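Local coordinates for VgrG protein (Vibrio cholerae, PDB 4E1C) that carries an actin cross-linking domain, which in this toxin family probably joins actin molecules covalently at the expense of ATP, and binds ADP and magnesium, at residues G26-L31 and Q174-V179; V271-E276 and E351-P356; P279-S284 and A347-F352. One frame throughout, in Å; residues are numbered along the deposited sequence.

Contact 1: G26-L31 and Q174-V179; sequences GIENEL and QATVGV. With MG (magnesium ion), chain D; MG (magnesium ion), chain E; ADP (adenosine-5'-diphosphate), chain B.
G26 to E28 run antiparallel to Q174 to T176, the two strands inclined at 164°, with G26-T176 and E28-Q174 as hydrogen-bonded pairs on either side of the non-hydrogen-bonded pair I27-A175. This strand pair is buried near the centre of the chain, within the actin cross-linking family region, and forms a wall of the nucleotide site. T176 N gives the shortest of the four main-chain bonds, 2.8 Å to G26 O. The face bearing E28, Q174 and T176 looks onto ADP and the two magnesium ions, whereas I27 and A175 point to the other side, where I27 CG2 lies 4.4 Å from A175 CB. The side chains of E28 and Q174 cross at a slant, their carboxylate and amide planes turned 77° apart, and the two residues serve different metals. E28 OE2 binds one magnesium ion at 2.4 Å, and Q174 OE1 binds the second at 2.6 Å, an ion also held by E351. Q174 gets there by bending at CG (chi2 101°), which swings its amide oxygen toward the ion. The other oxygen of the E28 carboxylate, OE1, accepts a hydrogen bond from a water, 2.6 Å from it. T176 CG2 and CB touch the ribose ring oxygen, so this threonine offers its methyl to the sugar and its hydroxyl to the same water. G26 has no side chain, and ribose O2' comes to 3.2 Å from its CA. Beside it, ribose O3' meets that shared water and donates a weak bond to I27 O at 3.0 Å.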
loop_
_atom_site.group_PDB
_atom_site.type_symbol
_atom_site.label_atom_id
_atom_site.label_comp_id
_atom_site.label_asym_id
_atom_site.label_seq_id
_atom_site.Cartn_x
_atom_site.Cartn_y
_atom_site.Cartn_z
ATOM N N GLY A 26 1.048 -8.252 -2.976
ATOM C CA GLY A 26 2.003 -7.929 -1.929
ATOM C C GLY A 26 1.236 -7.893 -0.632
ATOM O O GLY A 26 0.021 -7.671 -0.640
ATOM N N ILE A 27 1.914 -8.165 0.479
ATOM C CA ILE A 27 1.276 -8.146 1.801
ATOM C C ILE A 27 2.068 -7.260 2.767
ATOM O O ILE A 27 3.254 -7.024 2.544
ATOM C CB ILE A 27 0.982 -9.564 2.379
ATOM C CG1 ILE A 27 2.273 -10.387 2.641
ATOM C CG2 ILE A 27 -0.059 -10.325 1.532
ATOM C CD1 ILE A 27 2.109 -11.640 3.557
ATOM N N GLU A 28 1.396 -6.742 3.804
ATOM C CA GLU A 28 1.967 -5.928 4.881
ATOM C C GLU A 28 1.472 -6.537 6.161
ATOM O O GLU A 28 0.286 -6.855 6.261
ATOM C CB GLU A 28 1.515 -4.467 4.794
ATOM C CG GLU A 28 2.147 -3.688 3.659
ATOM C CD GLU A 28 1.424 -2.390 3.350
ATOM O OE1 GLU A 28 0.286 -2.433 2.821
ATOM O OE2 GLU A 28 1.998 -1.323 3.652
ATOM N N ASN A 29 2.382 -6.758 7.121
ATOM C CA ASN A 29 2.014 -7.379 8.396
ATOM C C ASN A 29 2.708 -6.724 9.585
ATOM O O ASN A 29 3.917 -6.904 9.805
ATOM C CB ASN A 29 2.326 -8.885 8.366
ATOM C CG ASN A 29 1.519 -9.733 9.332
ATOM O OD1 ASN A 29 1.371 -10.941 9.152
ATOM N ND2 ASN A 29 0.932 -9.131 10.348
ATOM N N GLU A 30 1.937 -5.962 10.350
ATOM C CA GLU A 30 2.441 -5.281 11.533
ATOM C C GLU A 30 2.464 -6.283 12.683
ATOM O O GLU A 30 1.508 -7.041 12.877
ATOM C CB GLU A 30 1.588 -4.054 11.843
ATOM C CG GLU A 30 2.238 -3.087 12.816
ATOM C CD GLU A 30 1.322 -1.998 13.330
ATOM O OE1 GLU A 30 1.840 -1.012 13.900
ATOM O OE2 GLU A 30 0.087 -2.121 13.155
ATOM N N LEU A 31 3.602 -6.360 13.369
ATOM C CA LEU A 31 3.790 -7.331 14.447
ATOM C C LEU A 31 3.376 -6.767 15.780
ATOM O O LEU A 31 3.481 -5.568 16.002
ATOM C CB LEU A 31 5.261 -7.808 14.507
ATOM C CG LEU A 31 5.848 -8.427 13.230
ATOM C CD1 LEU A 31 7.296 -8.695 13.390
ATOM C CD2 LEU A 31 5.090 -9.690 12.791
ATOM N N GLN A 174 -2.626 -6.073 5.746
ATOM C CA GLN A 174 -3.121 -5.510 4.484
ATOM C C GLN A 174 -2.582 -6.335 3.335
ATOM O O GLN A 174 -1.569 -7.005 3.472
ATOM C CB GLN A 174 -2.710 -4.044 4.278
ATOM C CG GLN A 174 -3.590 -3.034 4.983
ATOM C CD GLN A 174 -2.946 -2.549 6.245
ATOM O OE1 GLN A 174 -1.955 -1.806 6.218
ATOM N NE2 GLN A 174 -3.506 -2.950 7.380
ATOM N N ALA A 175 -3.267 -6.271 2.194
ATOM C CA ALA A 175 -2.852 -6.910 0.961
ATOM C C ALA A 175 -2.963 -5.846 -0.129
ATOM O O ALA A 175 -3.857 -5.008 -0.058
ATOM C CB ALA A 175 -3.756 -8.091 0.647
ATOM N N THR A 176 -2.022 -5.851 -1.104
ATOM C CA THR A 176 -1.998 -4.923 -2.236
ATOM C C THR A 176 -2.040 -5.753 -3.506
ATOM O O THR A 176 -1.213 -6.632 -3.681
ATOM C CB THR A 176 -0.802 -3.945 -2.163
ATOM O OG1 THR A 176 -0.956 -3.102 -1.021
ATOM C CG2 THR A 176 -0.705 -3.048 -3.402
ATOM N N VAL A 177 -2.993 -5.462 -4.397
ATOM C CA VAL A 177 -3.177 -6.214 -5.620
ATOM C C VAL A 177 -2.845 -5.303 -6.778
ATOM O O VAL A 177 -3.282 -4.160 -6.793
ATOM C CB VAL A 177 -4.610 -6.855 -5.706
ATOM C CG1 VAL A 177 -4.898 -7.452 -7.092
ATOM C CG2 VAL A 177 -4.812 -7.913 -4.612
ATOM N N GLY A 178 -2.098 -5.831 -7.737
ATOM C CA GLY A 178 -1.716 -5.114 -8.946
ATOM C C GLY A 178 -2.305 -5.805 -10.155
ATOM O O GLY A 178 -2.168 -7.014 -10.277
ATOM N N VAL A 179 -3.020 -5.057 -11.015
ATOM C CA VAL A 179 -3.642 -5.594 -12.235
ATOM C C VAL A 179 -3.310 -4.668 -13.406
ATOM O O VAL A 179 -3.056 -3.482 -13.192
ATOM C CB VAL A 179 -5.203 -5.771 -12.111
ATOM C CG1 VAL A 179 -5.580 -6.845 -11.096
ATOM C CG2 VAL A 179 -5.908 -4.449 -11.807
HETATM MG MG MG D . -0.959 -0.189 4.489
HETATM MG MG MG E . 4.217 -0.412 4.135
HETATM P PB ADP B . 4.507 2.047 2.140
HETATM O O1B ADP B . 4.014 3.025 1.151
HETATM O O2B ADP B . 5.925 2.461 2.623
HETATM O O3B ADP B . 3.559 1.982 3.345
HETATM P PA ADP B . 5.163 0.144 0.017
HETATM O O1A ADP B . 5.049 1.266 -0.955
HETATM O O2A ADP B . 6.635 -0.252 0.191
HETATM O O3A ADP B . 4.588 0.607 1.442
HETATM O "O5'" ADP B . 4.334 -1.091 -0.525
HETATM C "C5'" ADP B . 3.113 -1.534 0.076
HETATM C "C4'" ADP B . 2.703 -2.848 -0.544
HETATM O "O4'" ADP B . 2.762 -2.778 -1.987
HETATM C "C3'" ADP B . 3.492 -4.099 -0.132
HETATM O "O3'" ADP B . 2.569 -5.080 0.321
HETATM C "C2'" ADP B . 4.160 -4.533 -1.436
HETATM O "O2'" ADP B . 4.419 -5.917 -1.596
HETATM C "C1'" ADP B . 3.105 -4.071 -2.427
HETATM N N9 ADP B . 3.534 -4.029 -3.817
HETATM C C8 ADP B . 4.598 -3.350 -4.353
HETATM N N7 ADP B . 4.723 -3.512 -5.644
HETATM C C5 ADP B . 3.676 -4.347 -5.985
HETATM C C6 ADP B . 3.235 -4.870 -7.214
HETATM N N6 ADP B . 3.853 -4.631 -8.382
HETATM N N1 ADP B . 2.141 -5.663 -7.210
HETATM C C2 ADP B . 1.529 -5.916 -6.049
HETATM N N3 ADP B . 1.853 -5.483 -4.829
HETATM C C4 ADP B . 2.939 -4.691 -4.865
HETATM O O HOH W 1 -0.086 -4.397 1.137
#

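Contact 2: V271-E276 and E351-P356; sequences VKNAWE and EFRTVP. With MG (magnesium ion), chain D; SO4 (sulfate ion), chain F.
R353 lays the edge of its guanidinium group against N273: NE and NH2 both donate to the single oxygen OD1 of N273, each at 2.8 Å. The two bonds differ in character. NE approaches in the amide carbonyl plane, while NH2 comes from above it, because amide and guanidinium planes are turned 34° from each other. K272 covers one face of the same group, its CB 3.6 Å from R353 NE. Bends at chi2 and chi3 (-67° and -68°) fold the arginine over the C-terminal part of helix 269-275. The remaining edge points at anions. NH1 makes a salt bridge to E351 OE2 at 2.7 Å and also donates to O4 of a sulfate, whose O2 receives NH2 in a nearly straight bond. K272, extended beyond CG, sends NZ to the same sulfate at O3, 3.2 Å away, and through a water to E351 OE1. Farther out, a backbone bond joins the two segments: E276, with positive phi, turns its O to R353 N, 3.1 Å away, at the point where the strand ending at F352 gives way to a loop. A water bound to E276 O also reaches T354 N. Since E351 OE2 binds a magnesium ion as well, at 2.6 Å, R353 is a second-shell residue, placed to hold the E351 carboxylate in position. The sulfate probably comes from the crystallisation liquor; its grip by a lysine and an arginine beside the metal is consistent with a pocket that favours anionic groups.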
loop_
_atom_site.group_PDB
_atom_site.type_symbol
_atom_site.label_atom_id
_atom_site.label_comp_id
_atom_site.label_asym_id
_atom_site.label_seq_id
_atom_site.Cartn_x
_atom_site.Cartn_y
_atom_site.Cartn_z
ATOM N N VAL A 271 -9.289 8.409 6.291
ATOM C CA VAL A 271 -9.649 8.751 4.916
ATOM C C VAL A 271 -9.304 7.553 4.018
ATOM O O VAL A 271 -10.113 7.149 3.170
ATOM C CB VAL A 271 -8.983 10.061 4.449
ATOM C CG1 VAL A 271 -9.347 10.383 2.990
ATOM C CG2 VAL A 271 -9.380 11.212 5.375
ATOM N N LYS A 272 -8.126 6.963 4.248
ATOM C CA LYS A 272 -7.653 5.778 3.529
ATOM C C LYS A 272 -8.619 4.608 3.752
ATOM O O LYS A 272 -8.987 3.925 2.796
ATOM C CB LYS A 272 -6.252 5.398 4.031
ATOM C CG LYS A 272 -5.126 6.243 3.469
ATOM C CD LYS A 272 -3.816 5.702 4.025
ATOM C CE LYS A 272 -2.624 6.397 3.473
ATOM N NZ LYS A 272 -1.384 5.676 3.841
ATOM N N ASN A 273 -9.052 4.406 5.023
ATOM C CA ASN A 273 -10.021 3.370 5.431
ATOM C C ASN A 273 -11.368 3.538 4.749
ATOM O O ASN A 273 -11.960 2.541 4.325
ATOM C CB ASN A 273 -10.187 3.351 6.956
ATOM C CG ASN A 273 -8.958 2.871 7.691
ATOM O OD1 ASN A 273 -7.990 2.381 7.091
ATOM N ND2 ASN A 273 -8.941 3.044 9.012
ATOM N N ALA A 274 -11.823 4.808 4.582
ATOM C CA ALA A 274 -13.082 5.115 3.893
ATOM C C ALA A 274 -13.099 4.633 2.426
ATOM O O ALA A 274 -14.166 4.312 1.938
ATOM C CB ALA A 274 -13.414 6.599 3.998
ATOM N N TRP A 275 -11.930 4.549 1.747
ATOM C CA TRP A 275 -11.834 4.002 0.389
ATOM C C TRP A 275 -12.104 2.502 0.411
ATOM O O TRP A 275 -12.666 2.000 -0.556
ATOM C CB TRP A 275 -10.423 4.223 -0.190
ATOM C CG TRP A 275 -10.163 5.613 -0.686
ATOM C CD1 TRP A 275 -9.562 6.630 -0.002
ATOM C CD2 TRP A 275 -10.470 6.129 -1.987
ATOM N NE1 TRP A 275 -9.413 7.729 -0.818
ATOM C CE2 TRP A 275 -9.989 7.458 -2.034
ATOM C CE3 TRP A 275 -11.060 5.579 -3.140
ATOM C CZ2 TRP A 275 -10.155 8.277 -3.162
ATOM C CZ3 TRP A 275 -11.194 6.383 -4.261
ATOM C CH2 TRP A 275 -10.737 7.713 -4.272
ATOM N N GLU A 276 -11.669 1.784 1.497
ATOM C CA GLU A 276 -11.751 0.323 1.703
ATOM C C GLU A 276 -10.739 -0.384 0.791
ATOM O O GLU A 276 -9.873 -1.117 1.269
ATOM C CB GLU A 276 -13.173 -0.241 1.486
ATOM C CG GLU A 276 -14.187 0.226 2.516
ATOM C CD GLU A 276 -15.602 -0.281 2.316
ATOM O OE1 GLU A 276 -16.531 0.427 2.756
ATOM O OE2 GLU A 276 -15.789 -1.362 1.708
ATOM N N GLU A 351 -4.767 -1.209 -2.384
ATOM C CA GLU A 351 -4.536 -1.706 -1.042
ATOM C C GLU A 351 -5.863 -2.040 -0.385
ATOM O O GLU A 351 -6.766 -1.197 -0.330
ATOM C CB GLU A 351 -3.781 -0.637 -0.230
ATOM C CG GLU A 351 -3.491 -0.991 1.213
ATOM C CD GLU A 351 -2.871 0.144 2.005
ATOM O OE1 GLU A 351 -2.070 0.915 1.429
ATOM O OE2 GLU A 351 -3.177 0.254 3.212
ATOM N N PHE A 352 -5.967 -3.259 0.147
ATOM C CA PHE A 352 -7.150 -3.681 0.887
ATOM C C PHE A 352 -6.833 -3.302 2.339
ATOM O O PHE A 352 -5.956 -3.912 2.954
ATOM C CB PHE A 352 -7.400 -5.203 0.709
ATOM C CG PHE A 352 -7.910 -5.549 -0.672
ATOM C CD1 PHE A 352 -7.039 -5.631 -1.757
ATOM C CD2 PHE A 352 -9.264 -5.764 -0.897
ATOM C CE1 PHE A 352 -7.525 -5.902 -3.045
ATOM C CE2 PHE A 352 -9.740 -6.080 -2.175
ATOM C CZ PHE A 352 -8.874 -6.135 -3.239
ATOM N N ARG A 353 -7.492 -2.243 2.848
ATOM C CA ARG A 353 -7.309 -1.711 4.211
ATOM C C ARG A 353 -7.578 -2.758 5.280
ATOM O O ARG A 353 -6.878 -2.808 6.295
ATOM C CB ARG A 353 -8.143 -0.431 4.405
ATOM C CG ARG A 353 -7.755 0.684 3.413
ATOM C CD ARG A 353 -6.337 1.228 3.669
ATOM N NE ARG A 353 -6.296 1.957 4.944
ATOM C CZ ARG A 353 -5.200 2.356 5.572
ATOM N NH1 ARG A 353 -4.003 2.102 5.070
ATOM N NH2 ARG A 353 -5.297 3.031 6.714
ATOM N N THR A 354 -8.567 -3.616 5.011
ATOM C CA THR A 354 -8.931 -4.824 5.744
ATOM C C THR A 354 -8.813 -5.934 4.684
ATOM O O THR A 354 -9.314 -5.776 3.565
ATOM C CB THR A 354 -10.367 -4.709 6.327
ATOM O OG1 THR A 354 -10.363 -3.707 7.334
ATOM C CG2 THR A 354 -10.866 -6.013 6.953
ATOM N N VAL A 355 -8.156 -7.039 5.032
ATOM C CA VAL A 355 -8.043 -8.162 4.108
ATOM C C VAL A 355 -9.429 -8.859 4.023
ATOM O O VAL A 355 -9.926 -9.318 5.054
ATOM C CB VAL A 355 -6.896 -9.148 4.475
ATOM C CG1 VAL A 355 -6.785 -10.268 3.442
ATOM C CG2 VAL A 355 -5.561 -8.414 4.614
ATOM N N PRO A 356 -10.066 -8.913 2.818
ATOM C CA PRO A 356 -11.356 -9.625 2.694
ATOM C C PRO A 356 -11.156 -11.142 2.720
ATOM O O PRO A 356 -10.029 -11.611 2.527
ATOM C CB PRO A 356 -11.873 -9.165 1.326
ATOM C CG PRO A 356 -10.617 -8.915 0.522
ATOM C CD PRO A 356 -9.590 -8.417 1.505
HETATM MG MG MG D . -0.959 -0.189 4.489
HETATM S S SO4 F . -1.591 4.005 7.409
HETATM O O1 SO4 F . -0.614 3.704 8.446
HETATM O O2 SO4 F . -2.920 3.753 7.933
HETATM O O3 SO4 F . -1.448 5.403 7.014
HETATM O O4 SO4 F . -1.333 3.140 6.259
HETATM O O HOH W 2 -1.075 3.338 2.196
HETATM O O HOH W 3 -10.657 -3.082 2.767
#

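Contact 3: P279-S284 and A347-F352; sequences PRTKPS and AILFEF. With MG (magnesium ion), chain D; ADP (adenosine-5'-diphosphate), chain B.
The loop after strand 277-279 runs beside strand 345-352, starting at P279, which pairs with F350 in an antiparallel non-hydrogen-bonded bridge. One step on, R280 N donates to L349 O at 2.7 Å, from above the carbonyl plane. A water adds a second bond to that oxygen and takes T281 N as its donor. T281 replaces a main-chain acceptor with its side chain: OG1, set beside its backbone N (chi1 -54°), receives L349 N at 2.9 Å and is also bonded to I333 O. Its methyl, CG2, meets I348 CG2 at 3.9 Å, the two side chains crossing at about a right angle. The loop thus continues the pairing of strand 277-279, between the nucleotide pocket and helix 221-245, on which P279 and I348 pack. On the pocket side, L349 CD2 touches adenine C5 of ADP at 3.4 Å. R280 packs CG and CD against E351 CB, its guanidinium perpendicular to the E351 carboxylate. R280 NE and E351 OE1, 3.8 Å apart, form a long pairing of charges only, since OE1 lies well out of the guanidinium plane; a water bridges them. R280 NH1 is bonded to H331 O, and NH2 lies 3.5 Å from beta-phosphate oxygen O1B.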
loop_
_atom_site.group_PDB
_atom_site.type_symbol
_atom_site.label_atom_id
_atom_site.label_comp_id
_atom_site.label_asym_id
_atom_site.label_seq_id
_atom_site.Cartn_x
_atom_site.Cartn_y
_atom_site.Cartn_z
ATOM N N PRO A 279 -6.832 2.989 -4.042
ATOM C CA PRO A 279 -5.963 3.108 -5.227
ATOM C C PRO A 279 -4.579 3.575 -4.770
ATOM O O PRO A 279 -4.475 4.489 -3.941
ATOM C CB PRO A 279 -6.676 4.160 -6.095
ATOM C CG PRO A 279 -8.115 4.132 -5.621
ATOM C CD PRO A 279 -7.965 3.942 -4.129
ATOM N N ARG A 280 -3.530 2.851 -5.213
ATOM C CA ARG A 280 -2.149 3.096 -4.833
ATOM C C ARG A 280 -1.317 3.670 -5.966
ATOM O O ARG A 280 -0.159 3.994 -5.742
ATOM C CB ARG A 280 -1.517 1.798 -4.290
ATOM C CG ARG A 280 -2.081 1.361 -2.923
ATOM C CD ARG A 280 -1.659 2.275 -1.771
ATOM N NE ARG A 280 -0.201 2.244 -1.572
ATOM C CZ ARG A 280 0.608 3.271 -1.807
ATOM N NH1 ARG A 280 0.114 4.440 -2.193
ATOM N NH2 ARG A 280 1.916 3.147 -1.627
ATOM N N THR A 281 -1.910 3.798 -7.183
ATOM C CA THR A 281 -1.267 4.324 -8.385
ATOM C C THR A 281 -1.848 5.700 -8.726
ATOM O O THR A 281 -3.052 5.920 -8.576
ATOM C CB THR A 281 -1.367 3.303 -9.550
ATOM O OG1 THR A 281 -0.838 2.035 -9.146
ATOM C CG2 THR A 281 -0.650 3.756 -10.811
ATOM N N LYS A 282 -0.975 6.619 -9.182
ATOM C CA LYS A 282 -1.318 7.977 -9.605
ATOM C C LYS A 282 -2.386 7.921 -10.699
ATOM O O LYS A 282 -2.124 7.335 -11.744
ATOM C CB LYS A 282 -0.054 8.685 -10.116
ATOM C CG LYS A 282 -0.267 10.117 -10.623
ATOM C CD LYS A 282 1.043 10.705 -11.196
ATOM C CE LYS A 282 2.128 10.867 -10.136
ATOM N NZ LYS A 282 3.319 11.555 -10.663
ATOM N N PRO A 283 -3.591 8.486 -10.486
ATOM C CA PRO A 283 -4.640 8.391 -11.526
ATOM C C PRO A 283 -4.251 8.829 -12.935
ATOM O O PRO A 283 -4.633 8.166 -13.898
ATOM C CB PRO A 283 -5.798 9.215 -10.936
ATOM C CG PRO A 283 -5.619 9.055 -9.449
ATOM C CD PRO A 283 -4.110 9.158 -9.275
ATOM N N SER A 284 -3.451 9.902 -13.069
ATOM C CA SER A 284 -3.062 10.432 -14.386
ATOM C C SER A 284 -2.256 9.457 -15.269
ATOM O O SER A 284 -2.179 9.669 -16.476
ATOM C CB SER A 284 -2.359 11.780 -14.247
ATOM O OG SER A 284 -1.089 11.654 -13.627
ATOM N N ALA A 347 0.473 -1.264 -14.868
ATOM C CA ALA A 347 -0.217 -1.973 -13.796
ATOM C C ALA A 347 -0.680 -0.880 -12.829
ATOM O O ALA A 347 0.022 0.115 -12.634
ATOM C CB ALA A 347 0.711 -2.949 -13.072
ATOM N N ILE A 348 -1.878 -1.055 -12.263
ATOM C CA ILE A 348 -2.468 -0.153 -11.281
ATOM C C ILE A 348 -2.703 -0.977 -10.044
ATOM O O ILE A 348 -3.092 -2.140 -10.154
ATOM C CB ILE A 348 -3.730 0.621 -11.800
ATOM C CG1 ILE A 348 -4.803 -0.332 -12.413
ATOM C CG2 ILE A 348 -3.293 1.736 -12.779
ATOM C CD1 ILE A 348 -6.207 0.335 -12.717
ATOM N N LEU A 349 -2.373 -0.414 -8.873
ATOM C CA LEU A 349 -2.407 -1.122 -7.597
ATOM C C LEU A 349 -3.456 -0.632 -6.628
ATOM O O LEU A 349 -3.847 0.538 -6.632
ATOM C CB LEU A 349 -1.002 -1.048 -6.962
ATOM C CG LEU A 349 -0.008 -2.143 -7.383
ATOM C CD1 LEU A 349 0.443 -1.994 -8.836
ATOM C CD2 LEU A 349 1.200 -2.073 -6.534
ATOM N N PHE A 350 -3.889 -1.542 -5.766
ATOM C CA PHE A 350 -4.938 -1.280 -4.801
ATOM C C PHE A 350 -4.630 -1.964 -3.493
ATOM O O PHE A 350 -4.314 -3.159 -3.478
ATOM C CB PHE A 350 -6.297 -1.778 -5.353
ATOM C CG PHE A 350 -6.638 -1.150 -6.680
ATOM C CD1 PHE A 350 -7.330 0.060 -6.738
ATOM C CD2 PHE A 350 -6.222 -1.735 -7.873
ATOM C CE1 PHE A 350 -7.594 0.670 -7.968
ATOM C CE2 PHE A 350 -6.456 -1.109 -9.102
ATOM C CZ PHE A 350 -7.150 0.084 -9.142
ATOM N N GLU A 351 -4.767 -1.209 -2.384
ATOM C CA GLU A 351 -4.536 -1.706 -1.042
ATOM C C GLU A 351 -5.863 -2.040 -0.385
ATOM O O GLU A 351 -6.766 -1.197 -0.330
ATOM C CB GLU A 351 -3.781 -0.637 -0.230
ATOM C CG GLU A 351 -3.491 -0.991 1.213
ATOM C CD GLU A 351 -2.871 0.144 2.005
ATOM O OE1 GLU A 351 -2.070 0.915 1.429
ATOM O OE2 GLU A 351 -3.177 0.254 3.212
ATOM N N PHE A 352 -5.967 -3.259 0.147
ATOM C CA PHE A 352 -7.150 -3.681 0.887
ATOM C C PHE A 352 -6.833 -3.302 2.339
ATOM O O PHE A 352 -5.956 -3.912 2.954
ATOM C CB PHE A 352 -7.400 -5.203 0.709
ATOM C CG PHE A 352 -7.910 -5.549 -0.672
ATOM C CD1 PHE A 352 -7.039 -5.631 -1.757
ATOM C CD2 PHE A 352 -9.264 -5.764 -0.897
ATOM C CE1 PHE A 352 -7.525 -5.902 -3.045
ATOM C CE2 PHE A 352 -9.740 -6.080 -2.175
ATOM C CZ PHE A 352 -8.874 -6.135 -3.239
HETATM MG MG MG D . -0.959 -0.189 4.489
HETATM P PB ADP B . 4.507 2.047 2.140
HETATM O O1B ADP B . 4.014 3.025 1.151
HETATM O O2B ADP B . 5.925 2.461 2.623
HETATM O O3B ADP B . 3.559 1.982 3.345
HETATM P PA ADP B . 5.163 0.144 0.017
HETATM O O1A ADP B . 5.049 1.266 -0.955
HETATM O O2A ADP B . 6.635 -0.252 0.191
HETATM O O3A ADP B . 4.588 0.607 1.442
HETATM O "O5'" ADP B . 4.334 -1.091 -0.525
HETATM C "C5'" ADP B . 3.113 -1.534 0.076
HETATM C "C4'" ADP B . 2.703 -2.848 -0.544
HETATM O "O4'" ADP B . 2.762 -2.778 -1.987
HETATM C "C3'" ADP B . 3.492 -4.099 -0.132
HETATM O "O3'" ADP B . 2.569 -5.080 0.321
HETATM C "C2'" ADP B . 4.160 -4.533 -1.436
HETATM O "O2'" ADP B . 4.419 -5.917 -1.596
HETATM C "C1'" ADP B . 3.105 -4.071 -2.427
HETATM N N9 ADP B . 3.534 -4.029 -3.817
HETATM C C8 ADP B . 4.598 -3.350 -4.353
HETATM N N7 ADP B . 4.723 -3.512 -5.644
HETATM C C5 ADP B . 3.676 -4.347 -5.985
HETATM C C6 ADP B . 3.235 -4.870 -7.214
HETATM N N6 ADP B . 3.853 -4.631 -8.382
HETATM N N1 ADP B . 2.141 -5.663 -7.210
HETATM C C2 ADP B . 1.529 -5.916 -6.049
HETATM N N3 ADP B . 1.853 -5.483 -4.829
HETATM C C4 ADP B . 2.939 -4.691 -4.865
HETATM O O HOH W 4 -0.059 -0.619 -0.666
HETATM O O HOH W 5 -4.477 2.529 -8.461
#

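Overall arrangement
Contacts 1 and 3 are buried, while contact 2 is partly exposed where strand 345-352 gives way to a loop. That strand unites them: it lies between strand 167-180 of contact 1, joined by A175 O to F352 N and V177 N to F350 O, and strand 277-279, which leads into the loop of contact 3. Contacts 2 and 3 share E351 and F352. Regular main-chain pairing gives way from contact 1 to contact 3, where a threonine hydroxyl and a water complete it, and to contact 2, where arginine, asparagine and sulfate carry most of the polar bonding. Contacts 1 and 3 both touch ADP, and all three meet one magnesium ion, bound by Q174 and E351.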